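Local coordinates for protein aerobactin synthase IucA (Klebsiella pneumoniae subsp. pneumoniae, PDB 5JM8) that probably catalyses an ATP-dependent condensation step in building the siderophore aerobactin, as a synthetase of the NIS (NRPS-independent siderophore) family, at residues A130-A135 with A371-D376; V380-R385 with L436-V441. All coordinates share one frame; numbering follows the deposited sequence.

Contact 1: A130-A135 with A371-D376; sequences ALREKA and APDGGD
Arg132 reaches across to the 371-376 loop and plugs its guanidinium into the turn made there, gripping the Asp373 carboxylate end-on with both terminal nitrogens. Arg132 NH2 donates to Asp373 OD1 at 2.6 Å and Arg132 NH1 to Asp373 OD2 at 3.1 Å, each on the syn lone pair, and the two flat groups are nearly coplanar, their planes 22° apart. The third donor is used as well: NE of Arg132 gives a nearly straight bond of 2.6 Å to the backbone O of Asp376, which lies in the guanidinium plane, while NH2 adds a weak second bond to that same oxygen. Partners on two edges thus fix the rotation of the group. The side chain gets there fully stretched from CG to NE, with chi1 at -65° setting CG opposite the carbonyl carbon. The receiving loop is a type I beta turn, Ala371 to Gly374, overlapped by an Asx turn in which Gly375 N donates to Asp373 OD1 at 2.8 Å. That bond arrives on the anti side of OD1, tilted out of the carboxylate plane, leaves the syn side to Arg132, and ties the carboxylate back to its own loop. Beside the grip, Ala371 CB touches the guanidinium edge, 3.2 Å from Arg132 NH2. The Asp376 carboxylate turns elsewhere, to a salt bridge with Lys384 on helix 378-390, whose Ala381 also packs on Arg132.

Contact 2: V380-R385 with L436-V441; sequences VAAVKR and LGDLPV
The guanidinium of Arg385 lies with one face over its own helix, where Ala381 O and Ala382 CA sit beneath its rim, and its NE/NH2 edge is turned to Asp438. Both nitrogens converge on a single oxygen: Arg385 NE and Arg385 NH2 each lie 3.0 Å from Asp438 OD1, approaching from the same face of the carboxylate. This is a side-on salt bridge with clearly bent bonds, and the two planes stand 51° apart. The arginine chain folds at chi3 (-59°), which brings the head group back along the helix. Gln360 NE2 also donates to Asp438 OD1, so this buried oxygen has three donors, which would probably favour its charged form. The other oxygen, Asp438 OD2, lies 3.4 Å from Arg385 CB and accepts from a water at 2.5 Å; the water also donates weakly to Arg385 O. Ala382 packs against the aspartate with both its backbone O, 3.5 Å from Asp438 CB, and its methyl, whose CB is 3.7 Å from Asp438 OD1. Arg389, one turn further along the helix, bonds to Gly437 O. The arrangement is a beta hairpin connection docked on a helix: the turn joining antiparallel strands 431-435 and 440-445 is pinned by charge to helix 378-390.

How the contacts relate
Contacts 1 and 2 follow one another along the chain, their centres 13 Å apart, and share helix 378-390: contact 1 holds the loop leading into it, contact 2 the helix itself. They also touch directly. Asp376 OD2 forms a salt bridge with Lys384 NZ at 2.8 Å, and Arg385 NH1 lies 2.9 Å from Arg132 O, so residues 130-135 run past the arginine that holds Asp438. Residues 371-376, 130-135, the helix and the 436-441 turn are joined partly by charged side chains and partly through backbone oxygens. Neither contact includes the magnesium ligands Gln429, Asn430 and Asp447, although strands 431-435 and 440-445 connect contact 2 to that part of the chain.

Contact 1: A130-A135 with A371-D376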
ATOM      1  N   ALA A 130      16.064 -15.775   1.422  1.00 13.21           N
ATOM      2  CA  ALA A 130      14.681 -15.475   1.062  1.00 13.21           C
ATOM      3  C   ALA A 130      14.579 -14.297   0.092  1.00 15.00           C
ATOM      4  O   ALA A 130      13.530 -14.080  -0.514  1.00 15.89           O
ATOM      5  CB  ALA A 130      13.867 -15.192   2.311  1.00 14.79           C
ATOM      6  N   LEU A 131      15.662 -13.535  -0.045  1.00 11.84           N
ATOM      7  CA  LEU A 131      15.703 -12.405  -0.972  1.00 13.02           C
ATOM      8  C   LEU A 131      15.621 -12.858  -2.427  1.00 11.42           C
ATOM      9  O   LEU A 131      15.276 -12.075  -3.312  1.00 11.17           O
ATOM     10  CB  LEU A 131      16.981 -11.586  -0.767  1.00 11.58           C
ATOM     11  CG  LEU A 131      17.161 -10.849   0.563  1.00 12.58           C
ATOM     12  CD1 LEU A 131      18.498 -10.119   0.586  1.00 11.80           C
ATOM     13  CD2 LEU A 131      16.021  -9.875   0.814  1.00 11.47           C
ATOM     14  N   ARG A 132      15.955 -14.122  -2.671  1.00 11.68           N
ATOM     15  CA  ARG A 132      15.864 -14.706  -4.006  1.00 11.67           C
ATOM     16  C   ARG A 132      14.427 -14.808  -4.512  1.00 11.50           C
ATOM     17  O   ARG A 132      14.194 -14.983  -5.707  1.00 11.44           O
ATOM     18  CB  ARG A 132      16.478 -16.105  -4.014  1.00 17.33           C
ATOM     19  CG  ARG A 132      17.965 -16.164  -3.733  1.00 15.06           C
ATOM     20  CD  ARG A 132      18.471 -17.587  -3.895  1.00 14.07           C
ATOM     21  NE  ARG A 132      19.914 -17.679  -3.688  1.00 16.92           N
ATOM     22  CZ  ARG A 132      20.497 -18.233  -2.629  1.00 18.41           C
ATOM     23  NH1 ARG A 132      19.776 -18.777  -1.655  1.00 21.27           N
ATOM     24  NH2 ARG A 132      21.817 -18.254  -2.553  1.00 20.15           N
ATOM     25  N   GLU A 133      13.470 -14.700  -3.597  1.00 11.48           N
ATOM     26  CA  GLU A 133      12.091 -15.080  -3.880  1.00 12.77           C
ATOM     27  C   GLU A 133      11.349 -14.065  -4.735  1.00 11.95           C
ATOM     28  O   GLU A 133      10.351 -14.396  -5.378  1.00 14.35           O
ATOM     29  CB  GLU A 133      11.340 -15.296  -2.567  1.00 11.61           C
ATOM     30  CG  GLU A 133      11.887 -16.461  -1.754  1.00 14.04           C
ATOM     31  CD  GLU A 133      11.385 -16.491  -0.323  1.00 17.52           C
ATOM     32  OE1 GLU A 133      10.800 -15.487   0.138  1.00 21.32           O
ATOM     33  OE2 GLU A 133      11.582 -17.527   0.346  1.00 18.65           O
ATOM     34  N   LYS A 134      11.837 -12.831  -4.751  1.00 13.27           N
ATOM     35  CA  LYS A 134      11.151 -11.768  -5.463  1.00 11.50           C
ATOM     36  C   LYS A 134      12.081 -10.601  -5.768  1.00 11.95           C
ATOM     37  O   LYS A 134      13.227 -10.574  -5.321  1.00 14.89           O
ATOM     38  CB  LYS A 134       9.952 -11.288  -4.644  1.00 14.89           C
ATOM     39  CG  LYS A 134      10.322 -10.809  -3.259  1.00 22.93           C
ATOM     40  CD  LYS A 134       9.113 -10.306  -2.498  1.00 29.48           C
ATOM     41  CE  LYS A 134       9.536  -9.576  -1.235  1.00 31.13           C
ATOM     42  NZ  LYS A 134       8.403  -8.869  -0.588  1.00 30.25           N
ATOM     43  N   ALA A 135      11.573  -9.641  -6.531  1.00 11.09           N
ATOM     44  CA  ALA A 135      12.347  -8.470  -6.912  1.00 14.65           C
ATOM     45  C   ALA A 135      12.629  -7.588  -5.700  1.00 16.64           C
ATOM     46  O   ALA A 135      11.732  -7.286  -4.909  1.00 17.63           O
ATOM     47  CB  ALA A 135      11.613  -7.682  -7.985  1.00 16.76           C
ATOM     48  N   ALA A 371      26.672 -15.944  -3.804  1.00 19.96           N
ATOM     49  CA  ALA A 371      25.849 -16.295  -2.658  1.00 18.90           C
ATOM     50  C   ALA A 371      26.701 -16.883  -1.535  1.00 18.74           C
ATOM     51  O   ALA A 371      27.491 -17.797  -1.776  1.00 23.04           O
ATOM     52  CB  ALA A 371      24.776 -17.276  -3.070  1.00 18.67           C
ATOM     53  N   PRO A 372      26.554 -16.355  -0.305  1.00 20.01           N
ATOM     54  CA  PRO A 372      27.288 -16.945   0.820  1.00 19.22           C
ATOM     55  C   PRO A 372      26.990 -18.429   1.025  1.00 23.54           C
ATOM     56  O   PRO A 372      27.868 -19.167   1.471  1.00 30.71           O
ATOM     57  CB  PRO A 372      26.804 -16.125   2.019  1.00 16.84           C
ATOM     58  CG  PRO A 372      26.419 -14.815   1.443  1.00 14.43           C
ATOM     59  CD  PRO A 372      25.848 -15.122   0.093  1.00 14.16           C
ATOM     60  N   ASP A 373      25.773 -18.854   0.701  1.00 20.61           N
ATOM     61  CA  ASP A 373      25.374 -20.248   0.878  1.00 22.50           C
ATOM     62  C   ASP A 373      25.626 -21.088  -0.375  1.00 24.26           C
ATOM     63  O   ASP A 373      25.279 -22.270  -0.419  1.00 24.78           O
ATOM     64  CB  ASP A 373      23.896 -20.334   1.272  1.00 23.59           C
ATOM     65  CG  ASP A 373      22.968 -19.719   0.235  1.00 23.89           C
ATOM     66  OD1 ASP A 373      23.389 -19.522  -0.925  1.00 23.59           O
ATOM     67  OD2 ASP A 373      21.805 -19.439   0.584  1.00 23.51           O
ATOM     68  N   GLY A 374      26.205 -20.469  -1.399  1.00 26.02           N
ATOM     69  CA  GLY A 374      26.564 -21.178  -2.613  1.00 25.23           C
ATOM     70  C   GLY A 374      25.419 -21.339  -3.594  1.00 23.37           C
ATOM     71  O   GLY A 374      25.564 -22.002  -4.621  1.00 21.99           O
ATOM     72  N   GLY A 375      24.278 -20.733  -3.280  1.00 22.38           N
ATOM     73  CA  GLY A 375      23.115 -20.809  -4.143  1.00 21.13           C
ATOM     74  C   GLY A 375      23.146 -19.755  -5.236  1.00 20.95           C
ATOM     75  O   GLY A 375      24.202 -19.202  -5.542  1.00 23.05           O
ATOM     76  N   ASP A 376      21.985 -19.485  -5.829  1.00 18.05           N
ATOM     77  CA  ASP A 376      21.862 -18.459  -6.858  1.00 15.89           C
ATOM     78  C   ASP A 376      22.211 -17.076  -6.334  1.00 14.21           C
ATOM     79  O   ASP A 376      21.697 -16.648  -5.303  1.00 14.84           O
ATOM     80  CB  ASP A 376      20.436 -18.417  -7.417  1.00 17.46           C
ATOM     81  CG  ASP A 376      20.049 -19.686  -8.148  1.00 20.46           C
ATOM     82  OD1 ASP A 376      20.944 -20.486  -8.496  1.00 20.36           O
ATOM     83  OD2 ASP A 376      18.836 -19.872  -8.392  1.00 23.11           O
TER

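Contact 2: V380-R385 with L436-V441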
ATOM      1  N   VAL A 380      21.115 -13.926 -10.677  1.00 14.92           N
ATOM      2  CA  VAL A 380      20.638 -15.165 -11.281  1.00 15.52           C
ATOM      3  C   VAL A 380      19.197 -15.442 -10.866  1.00 15.15           C
ATOM      4  O   VAL A 380      18.429 -16.037 -11.622  1.00 13.64           O
ATOM      5  CB  VAL A 380      21.543 -16.354 -10.889  1.00 13.77           C
ATOM      6  CG1 VAL A 380      20.920 -17.687 -11.301  1.00 13.99           C
ATOM      7  CG2 VAL A 380      22.911 -16.192 -11.521  1.00 14.11           C
ATOM      8  N   ALA A 381      18.840 -15.011  -9.661  1.00 15.76           N
ATOM      9  CA  ALA A 381      17.468 -15.123  -9.179  1.00 14.12           C
ATOM     10  C   ALA A 381      16.534 -14.250 -10.010  1.00 14.64           C
ATOM     11  O   ALA A 381      15.389 -14.619 -10.261  1.00 14.07           O
ATOM     12  CB  ALA A 381      17.388 -14.733  -7.713  1.00 13.43           C
ATOM     13  N   ALA A 382      17.031 -13.092 -10.433  1.00 12.15           N
ATOM     14  CA  ALA A 382      16.257 -12.181 -11.268  1.00 14.76           C
ATOM     15  C   ALA A 382      16.091 -12.738 -12.679  1.00 14.27           C
ATOM     16  O   ALA A 382      14.976 -12.833 -13.190  1.00 15.16           O
ATOM     17  CB  ALA A 382      16.921 -10.816 -11.314  1.00 11.86           C
ATOM     18  N   VAL A 383      17.209 -13.100 -13.299  1.00 15.15           N
ATOM     19  CA  VAL A 383      17.209 -13.651 -14.649  1.00 16.43           C
ATOM     20  C   VAL A 383      16.297 -14.868 -14.750  1.00 21.68           C
ATOM     21  O   VAL A 383      15.615 -15.059 -15.754  1.00 28.23           O
ATOM     22  CB  VAL A 383      18.635 -14.044 -15.083  1.00 12.86           C
ATOM     23  CG1 VAL A 383      18.620 -14.765 -16.430  1.00 12.50           C
ATOM     24  CG2 VAL A 383      19.517 -12.810 -15.154  1.00 12.65           C
ATOM     25  N   LYS A 384      16.295 -15.691 -13.709  1.00 21.44           N
ATOM     26  CA  LYS A 384      15.430 -16.863 -13.664  1.00 17.70           C
ATOM     27  C   LYS A 384      13.955 -16.466 -13.617  1.00 16.15           C
ATOM     28  O   LYS A 384      13.102 -17.163 -14.165  1.00 20.12           O
ATOM     29  CB  LYS A 384      15.785 -17.735 -12.460  1.00 16.86           C
ATOM     30  CG  LYS A 384      16.953 -18.674 -12.716  1.00 16.35           C
ATOM     31  CD  LYS A 384      17.374 -19.405 -11.453  1.00 13.69           C
ATOM     32  CE  LYS A 384      18.317 -20.558 -11.767  1.00 14.18           C
ATOM     33  NZ  LYS A 384      18.470 -21.474 -10.605  1.00 15.22           N
ATOM     34  N   ARG A 385      13.658 -15.346 -12.964  1.00 13.44           N
ATOM     35  CA  ARG A 385      12.296 -14.820 -12.948  1.00 12.54           C
ATOM     36  C   ARG A 385      11.941 -14.233 -14.304  1.00 15.43           C
ATOM     37  O   ARG A 385      10.803 -14.341 -14.759  1.00 21.56           O
ATOM     38  CB  ARG A 385      12.129 -13.758 -11.864  1.00 11.97           C
ATOM     39  CG  ARG A 385      11.997 -14.318 -10.467  1.00 12.13           C
ATOM     40  CD  ARG A 385      11.541 -13.252  -9.498  1.00 12.49           C
ATOM     41  NE  ARG A 385      12.474 -12.132  -9.450  1.00 15.30           N
ATOM     42  CZ  ARG A 385      13.520 -12.060  -8.634  1.00 11.52           C
ATOM     43  NH1 ARG A 385      13.779 -13.046  -7.785  1.00 11.72           N
ATOM     44  NH2 ARG A 385      14.310 -10.995  -8.664  1.00 11.46           N
ATOM     45  N   LEU A 436      12.551  -3.410 -14.525  1.00 11.12           N
ATOM     46  CA  LEU A 436      11.100  -3.523 -14.576  1.00 12.54           C
ATOM     47  C   LEU A 436      10.767  -4.920 -15.079  1.00 15.47           C
ATOM     48  O   LEU A 436      10.929  -5.216 -16.262  1.00 21.31           O
ATOM     49  CB  LEU A 436      10.488  -2.450 -15.487  1.00 12.51           C
ATOM     50  CG  LEU A 436       8.969  -2.500 -15.690  1.00 14.14           C
ATOM     51  CD1 LEU A 436       8.221  -2.374 -14.373  1.00 15.33           C
ATOM     52  CD2 LEU A 436       8.515  -1.411 -16.658  1.00 16.36           C
ATOM     53  N   GLY A 437      10.315  -5.779 -14.173  1.00 13.30           N
ATOM     54  CA  GLY A 437      10.106  -7.177 -14.492  1.00 11.21           C
ATOM     55  C   GLY A 437      11.424  -7.898 -14.704  1.00 12.91           C
ATOM     56  O   GLY A 437      11.545  -8.728 -15.604  1.00 18.61           O
ATOM     57  N   ASP A 438      12.411  -7.558 -13.876  1.00 11.42           N
ATOM     58  CA  ASP A 438      13.717  -8.219 -13.863  1.00 12.04           C
ATOM     59  C   ASP A 438      14.554  -7.960 -15.119  1.00 13.57           C
ATOM     60  O   ASP A 438      15.507  -8.693 -15.391  1.00 15.70           O
ATOM     61  CB  ASP A 438      13.537  -9.728 -13.662  1.00 11.65           C
ATOM     62  CG  ASP A 438      12.757 -10.055 -12.403  1.00 11.51           C
ATOM     63  OD1 ASP A 438      13.323  -9.905 -11.299  1.00 13.40           O
ATOM     64  OD2 ASP A 438      11.581 -10.462 -12.514  1.00 12.28           O
ATOM     65  N   LEU A 439      14.210  -6.911 -15.865  1.00 11.36           N
ATOM     66  CA  LEU A 439      14.974  -6.506 -17.046  1.00 11.32           C
ATOM     67  C   LEU A 439      15.464  -5.071 -16.878  1.00 11.67           C
ATOM     68  O   LEU A 439      14.688  -4.204 -16.490  1.00 15.03           O
ATOM     69  CB  LEU A 439      14.120  -6.622 -18.313  1.00 13.62           C
ATOM     70  CG  LEU A 439      14.825  -6.283 -19.631  1.00 16.10           C
ATOM     71  CD1 LEU A 439      15.762  -7.407 -20.044  1.00 13.51           C
ATOM     72  CD2 LEU A 439      13.814  -5.990 -20.728  1.00 19.57           C
ATOM     73  N   PRO A 440      16.751  -4.809 -17.172  1.00 11.49           N
ATOM     74  CA  PRO A 440      17.211  -3.417 -17.081  1.00 14.63           C
ATOM     75  C   PRO A 440      16.482  -2.500 -18.063  1.00 18.89           C
ATOM     76  O   PRO A 440      16.485  -2.766 -19.266  1.00 23.71           O
ATOM     77  CB  PRO A 440      18.703  -3.509 -17.429  1.00 12.05           C
ATOM     78  CG  PRO A 440      19.072  -4.929 -17.200  1.00 12.00           C
ATOM     79  CD  PRO A 440      17.850  -5.725 -17.525  1.00 11.74           C
ATOM     80  N   VAL A 441      15.863  -1.440 -17.548  1.00 15.31           N
ATOM     81  CA  VAL A 441      15.154  -0.478 -18.387  1.00 14.74           C
ATOM     82  C   VAL A 441      15.688   0.936 -18.181  1.00 12.73           C
ATOM     83  O   VAL A 441      15.171   1.893 -18.758  1.00 13.52           O
ATOM     84  CB  VAL A 441      13.635  -0.491 -18.103  1.00 17.72           C
ATOM     85  CG1 VAL A 441      13.044  -1.843 -18.457  1.00 11.88           C
ATOM     86  CG2 VAL A 441      13.356  -0.158 -16.647  1.00 11.89           C
TER
HETATM   87  O   HOH W   1      10.052 -11.612 -14.118  1.00 14.84           O